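Long-range contact in hypothetical protein Atu2299 (Agrobacterium tumefaciens, PDB 2HLY), which is of unknown function but belongs to a family (DUF2026) grouped with the CA clan of cysteine peptidases: residues Y63-F72 and F106-V115. Numbering follows the deposited sequence.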
ATOM      1  N   TYR A  63       2.294 -13.251  -2.855  1.00  9.41           N
ATOM      2  CA  TYR A  63       1.447 -13.510  -1.696  1.00  9.82           C
ATOM      3  C   TYR A  63       0.601 -14.741  -1.943  1.00 10.24           C
ATOM      4  O   TYR A  63       0.112 -14.931  -3.060  1.00 12.10           O
ATOM      5  CB  TYR A  63       0.456 -12.363  -1.525  1.00  9.18           C
ATOM      6  CG  TYR A  63       1.072 -11.041  -1.185  1.00  9.17           C
ATOM      7  CD1 TYR A  63       1.446 -10.768   0.136  1.00 10.12           C
ATOM      8  CD2 TYR A  63       1.235 -10.043  -2.163  1.00  9.19           C
ATOM      9  CE1 TYR A  63       2.007  -9.539   0.479  1.00 10.27           C
ATOM     10  CE2 TYR A  63       1.804  -8.802  -1.824  1.00  9.07           C
ATOM     11  CZ  TYR A  63       2.176  -8.567  -0.500  1.00  9.86           C
ATOM     12  OH  TYR A  63       2.726  -7.358  -0.126  1.00 10.66           O
ATOM     13  N   ASN A  64       0.403 -15.560  -0.914  1.00 10.09           N
ATOM     14  CA  ASN A  64      -0.654 -16.552  -0.988  1.00 10.46           C
ATOM     15  C   ASN A  64      -1.873 -15.933  -0.323  1.00 11.01           C
ATOM     16  O   ASN A  64      -1.856 -15.673   0.875  1.00 11.87           O
ATOM     17  CB  ASN A  64      -0.258 -17.858  -0.283  1.00 10.64           C
ATOM     18  CG  ASN A  64      -1.401 -18.867  -0.262  1.00 11.96           C
ATOM     19  OD1 ASN A  64      -2.578 -18.489  -0.152  1.00 13.18           O
ATOM     20  ND2 ASN A  64      -1.068 -20.151  -0.376  1.00 12.80           N
ATOM     21  N   LEU A  65      -2.905 -15.658  -1.115  1.00 11.57           N
ATOM     22  CA  LEU A  65      -4.117 -15.057  -0.588  1.00 12.66           C
ATOM     23  C   LEU A  65      -5.255 -16.065  -0.677  1.00 13.66           C
ATOM     24  O   LEU A  65      -5.873 -16.227  -1.730  1.00 14.29           O
ATOM     25  CB  LEU A  65      -4.435 -13.756  -1.331  1.00 13.21           C
ATOM     26  CG  LEU A  65      -3.301 -12.707  -1.336  1.00 13.91           C
ATOM     27  CD1 LEU A  65      -3.664 -11.553  -2.265  1.00 17.36           C
ATOM     28  CD2 LEU A  65      -2.914 -12.218   0.064  1.00 16.36           C
ATOM     29  N   GLY A  66      -5.497 -16.754   0.430  1.00 13.69           N
ATOM     30  CA  GLY A  66      -6.603 -17.709   0.520  1.00 14.88           C
ATOM     31  C   GLY A  66      -6.480 -18.883  -0.434  1.00 15.59           C
ATOM     32  O   GLY A  66      -7.494 -19.426  -0.890  1.00 15.98           O
ATOM     33  N   GLY A  67      -5.239 -19.263  -0.747  1.00 15.51           N
ATOM     34  CA  GLY A  67      -4.981 -20.422  -1.609  1.00 16.53           C
ATOM     35  C   GLY A  67      -4.553 -20.088  -3.025  1.00 17.32           C
ATOM     36  O   GLY A  67      -4.093 -20.970  -3.759  1.00 18.39           O
ATOM     37  N   THR A  68      -4.704 -18.824  -3.420  1.00 16.66           N
ATOM     38  CA  THR A  68      -4.258 -18.377  -4.734  1.00 16.99           C
ATOM     39  C   THR A  68      -3.016 -17.521  -4.556  1.00 16.02           C
ATOM     40  O   THR A  68      -2.982 -16.662  -3.671  1.00 15.54           O
ATOM     41  CB  THR A  68      -5.339 -17.540  -5.464  1.00 17.83           C
ATOM     42  OG1 THR A  68      -5.708 -16.426  -4.655  1.00 21.85           O
ATOM     43  CG2 THR A  68      -6.590 -18.380  -5.702  1.00 19.64           C
ATOM     44  N   VAL A  69      -2.004 -17.753  -5.386  1.00 14.29           N
ATOM     45  CA  VAL A  69      -0.778 -16.964  -5.300  1.00 14.23           C
ATOM     46  C   VAL A  69      -0.863 -15.800  -6.271  1.00 13.66           C
ATOM     47  O   VAL A  69      -1.052 -15.994  -7.482  1.00 13.97           O
ATOM     48  CB  VAL A  69       0.496 -17.832  -5.556  1.00 14.27           C
ATOM     49  CG1 VAL A  69       1.741 -16.974  -5.769  1.00 15.20           C
ATOM     50  CG2 VAL A  69       0.721 -18.821  -4.409  1.00 16.03           C
ATOM     51  N   LEU A  70      -0.737 -14.589  -5.731  1.00 12.53           N
ATOM     52  CA  LEU A  70      -0.629 -13.373  -6.520  1.00 12.85           C
ATOM     53  C   LEU A  70       0.855 -13.041  -6.678  1.00 12.72           C
ATOM     54  O   LEU A  70       1.569 -12.923  -5.682  1.00 12.41           O
ATOM     55  CB  LEU A  70      -1.380 -12.229  -5.808  1.00 13.21           C
ATOM     56  CG  LEU A  70      -1.308 -10.823  -6.408  1.00 15.84           C
ATOM     57  CD1 LEU A  70      -1.738 -10.786  -7.878  1.00 18.97           C
ATOM     58  CD2 LEU A  70      -2.171  -9.894  -5.547  1.00 14.48           C
ATOM     59  N   LEU A  71       1.315 -12.914  -7.922  1.00 11.93           N
ATOM     60  CA  LEU A  71       2.746 -12.799  -8.200  1.00 11.58           C
ATOM     61  C   LEU A  71       3.060 -11.521  -8.964  1.00 11.60           C
ATOM     62  O   LEU A  71       2.693 -11.368 -10.145  1.00 11.98           O
ATOM     63  CB  LEU A  71       3.259 -14.053  -8.946  1.00 12.75           C
ATOM     64  CG  LEU A  71       4.753 -14.158  -9.287  1.00 12.71           C
ATOM     65  CD1 LEU A  71       5.642 -13.903  -8.091  1.00 13.53           C
ATOM     66  CD2 LEU A  71       5.075 -15.532  -9.894  1.00 13.74           C
ATOM     67  N   PHE A  72       3.715 -10.592  -8.273  1.00 11.02           N
ATOM     68  CA  PHE A  72       4.159  -9.354  -8.889  1.00 10.70           C
ATOM     69  C   PHE A  72       5.564  -9.568  -9.425  1.00 11.49           C
ATOM     70  O   PHE A  72       6.567  -9.287  -8.757  1.00 11.62           O
ATOM     71  CB  PHE A  72       4.114  -8.191  -7.903  1.00 10.81           C
ATOM     72  CG  PHE A  72       2.736  -7.855  -7.415  1.00 10.67           C
ATOM     73  CD1 PHE A  72       1.878  -7.080  -8.187  1.00 12.82           C
ATOM     74  CD2 PHE A  72       2.316  -8.267  -6.164  1.00 11.82           C
ATOM     75  CE1 PHE A  72       0.598  -6.742  -7.726  1.00 11.81           C
ATOM     76  CE2 PHE A  72       1.023  -7.922  -5.683  1.00 11.82           C
ATOM     77  CZ  PHE A  72       0.172  -7.153  -6.475  1.00 12.02           C
ATOM     78  N   PHE A 106      -6.383  -5.520  -4.159  1.00 12.76           N
ATOM     79  CA  PHE A 106      -5.898  -6.669  -4.933  1.00 13.61           C
ATOM     80  C   PHE A 106      -7.000  -7.409  -5.694  1.00 14.45           C
ATOM     81  O   PHE A 106      -6.703  -8.269  -6.525  1.00 14.75           O
ATOM     82  CB  PHE A 106      -5.139  -7.657  -4.052  1.00 13.09           C
ATOM     83  CG  PHE A 106      -3.769  -7.186  -3.606  1.00 11.68           C
ATOM     84  CD1 PHE A 106      -3.151  -6.060  -4.161  1.00 12.80           C
ATOM     85  CD2 PHE A 106      -3.080  -7.911  -2.641  1.00 11.91           C
ATOM     86  CE1 PHE A 106      -1.871  -5.669  -3.730  1.00 12.24           C
ATOM     87  CE2 PHE A 106      -1.800  -7.526  -2.221  1.00 12.01           C
ATOM     88  CZ  PHE A 106      -1.209  -6.408  -2.758  1.00 11.51           C
ATOM     89  N   SER A 107      -8.262  -7.103  -5.411  1.00 15.29           N
ATOM     90  CA  SER A 107      -9.359  -7.689  -6.194  1.00 17.35           C
ATOM     91  C   SER A 107      -9.342  -7.221  -7.650  1.00 17.46           C
ATOM     92  O   SER A 107      -9.786  -7.943  -8.545  1.00 18.77           O
ATOM     93  CB  SER A 107     -10.696  -7.353  -5.563  1.00 17.47           C
ATOM     94  OG  SER A 107     -10.634  -7.585  -4.167  1.00 21.45           O
ATOM     95  N   GLU A 108      -8.855  -6.008  -7.885  1.00 17.10           N
ATOM     96  CA  GLU A 108      -8.829  -5.444  -9.228  1.00 17.30           C
ATOM     97  C   GLU A 108      -7.698  -6.081 -10.006  1.00 16.30           C
ATOM     98  O   GLU A 108      -6.578  -6.195  -9.507  1.00 17.02           O
ATOM     99  CB  GLU A 108      -8.616  -3.939  -9.179  1.00 18.25           C
ATOM    100  CG  GLU A 108      -9.603  -3.194  -8.312  1.00 22.68           C
ATOM    101  CD  GLU A 108      -9.403  -1.688  -8.374  1.00 27.87           C
ATOM    102  OE1 GLU A 108      -9.211  -1.154  -9.491  1.00 31.12           O
ATOM    103  OE2 GLU A 108      -9.442  -1.041  -7.304  1.00 31.18           O
ATOM    104  N   GLY A 109      -8.000  -6.507 -11.221  1.00 15.26           N
ATOM    105  CA  GLY A 109      -6.980  -7.044 -12.106  1.00 14.27           C
ATOM    106  C   GLY A 109      -6.680  -8.516 -11.883  1.00 13.87           C
ATOM    107  O   GLY A 109      -5.785  -9.066 -12.516  1.00 13.24           O
ATOM    108  N   THR A 110      -7.433  -9.175 -11.003  1.00 13.52           N
ATOM    109  CA  THR A 110      -7.109 -10.564 -10.676  1.00 14.42           C
ATOM    110  C   THR A 110      -8.169 -11.551 -11.170  1.00 14.81           C
ATOM    111  O   THR A 110      -7.974 -12.767 -11.084  1.00 16.34           O
ATOM    112  CB  THR A 110      -6.803 -10.740  -9.173  1.00 13.69           C
ATOM    113  OG1 THR A 110      -7.856 -10.142  -8.410  1.00 16.32           O
ATOM    114  CG2 THR A 110      -5.473 -10.059  -8.832  1.00 15.96           C
ATOM    115  N   ASP A 111      -9.245 -11.003 -11.739  1.00 15.14           N
ATOM    116  CA  ASP A 111     -10.295 -11.762 -12.447  1.00 15.84           C
ATOM    117  C   ASP A 111     -10.588 -13.131 -11.811  1.00 16.12           C
ATOM    118  O   ASP A 111     -11.159 -13.187 -10.720  1.00 17.07           O
ATOM    119  CB  ASP A 111     -10.005 -11.827 -13.968  1.00 15.60           C
ATOM    120  CG  ASP A 111      -8.620 -12.394 -14.298  1.00 15.66           C
ATOM    121  OD1 ASP A 111      -7.682 -11.594 -14.519  1.00 16.14           O
ATOM    122  OD2 ASP A 111      -8.465 -13.638 -14.337  1.00 15.30           O
ATOM    123  N   ALA A 112     -10.171 -14.214 -12.467  1.00 16.21           N
ATOM    124  CA  ALA A 112     -10.416 -15.593 -12.030  1.00 16.80           C
ATOM    125  C   ALA A 112      -9.967 -15.906 -10.605  1.00 17.50           C
ATOM    126  O   ALA A 112     -10.549 -16.783  -9.958  1.00 18.85           O
ATOM    127  CB  ALA A 112      -9.749 -16.565 -12.999  1.00 17.10           C
ATOM    128  N   LEU A 113      -8.917 -15.226 -10.135  1.00 17.48           N
ATOM    129  CA  LEU A 113      -8.368 -15.462  -8.799  1.00 18.12           C
ATOM    130  C   LEU A 113      -9.342 -15.051  -7.697  1.00 19.05           C
ATOM    131  O   LEU A 113      -9.247 -15.559  -6.583  1.00 20.21           O
ATOM    132  CB  LEU A 113      -7.019 -14.747  -8.607  1.00 17.97           C
ATOM    133  CG  LEU A 113      -5.841 -15.007  -9.563  1.00 17.73           C
ATOM    134  CD1 LEU A 113      -4.640 -14.147  -9.181  1.00 16.85           C
ATOM    135  CD2 LEU A 113      -5.438 -16.469  -9.611  1.00 18.71           C
ATOM    136  N   ALA A 114     -10.250 -14.124  -8.001  1.00 19.45           N
ATOM    137  CA  ALA A 114     -11.316 -13.729  -7.069  1.00 20.10           C
ATOM    138  C   ALA A 114     -10.703 -13.428  -5.703  1.00 19.79           C
ATOM    139  O   ALA A 114     -11.052 -14.049  -4.695  1.00 21.20           O
ATOM    140  CB  ALA A 114     -12.372 -14.833  -6.952  1.00 20.87           C
ATOM    141  N   VAL A 115      -9.744 -12.512  -5.698  1.00 17.84           N
ATOM    142  CA  VAL A 115      -9.049 -12.164  -4.468  1.00 17.09           C
ATOM    143  C   VAL A 115      -9.916 -11.238  -3.621  1.00 16.63           C
ATOM    144  O   VAL A 115     -10.332 -10.179  -4.104  1.00 16.84           O
ATOM    145  CB  VAL A 115      -7.686 -11.496  -4.768  1.00 16.60           C
ATOM    146  CG1 VAL A 115      -6.994 -11.077  -3.469  1.00 16.22           C
ATOM    147  CG2 VAL A 115      -6.819 -12.450  -5.558  1.00 15.57           C
TER
HETATM  148  O   HOH W   1      -8.446 -16.479  -3.668  1.00 35.46           O
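The F106 ring reaches from its loop into a nest of side chains on the hairpin 63-72. With CG beside the backbone N and anti to the carbonyl carbon (chi1 -73°), the ring points at the sheet. Over one face sits L70: methyl CD2 lies 3.9 Å from the F106 centroid, 24° off the normal, a CH-pi contact shifted toward the CG-CD2 side. The two aromatic neighbours meet the far end of the ring: Y63 CE2 approaches F106 CE2 at 3.8 Å with planes at 44°, and F72 CZ comes within 3.7 Å of F106 CE1. Y63, F72 and F106 form an aromatic cluster, F106 meeting each of the other two obliquely; a flat, wide phenyl suits F106 because it can meet two rings and two leucines at once. The hairpin belongs to a three-stranded antiparallel sheet completed by strand 140-144, while 106-115 is part of the loop joining strands 97-100 and 120-123 of another sheet, so the contact packs this loop against the hairpin. Y63 OH is hydrogen-bonded to Y142 OH, keeping its buried polar end satisfied. Both branched leucines work on the same side of the ring: L70, over the face, turns its other methyl, CD1, to T110 CG2, while L65 CD1 meets the ring obliquely near CD2 and touches V115 CG1 (3.6 Å). Glycines G66 and G67 make the type I' turn with positive phi, and N64 OD1 accepts from G67 N in an Asx motif. Near this turn no direct hydrogen bond crosses; one water donates to T68 OG1 (2.9 Å) and to L113 O (3.2 Å).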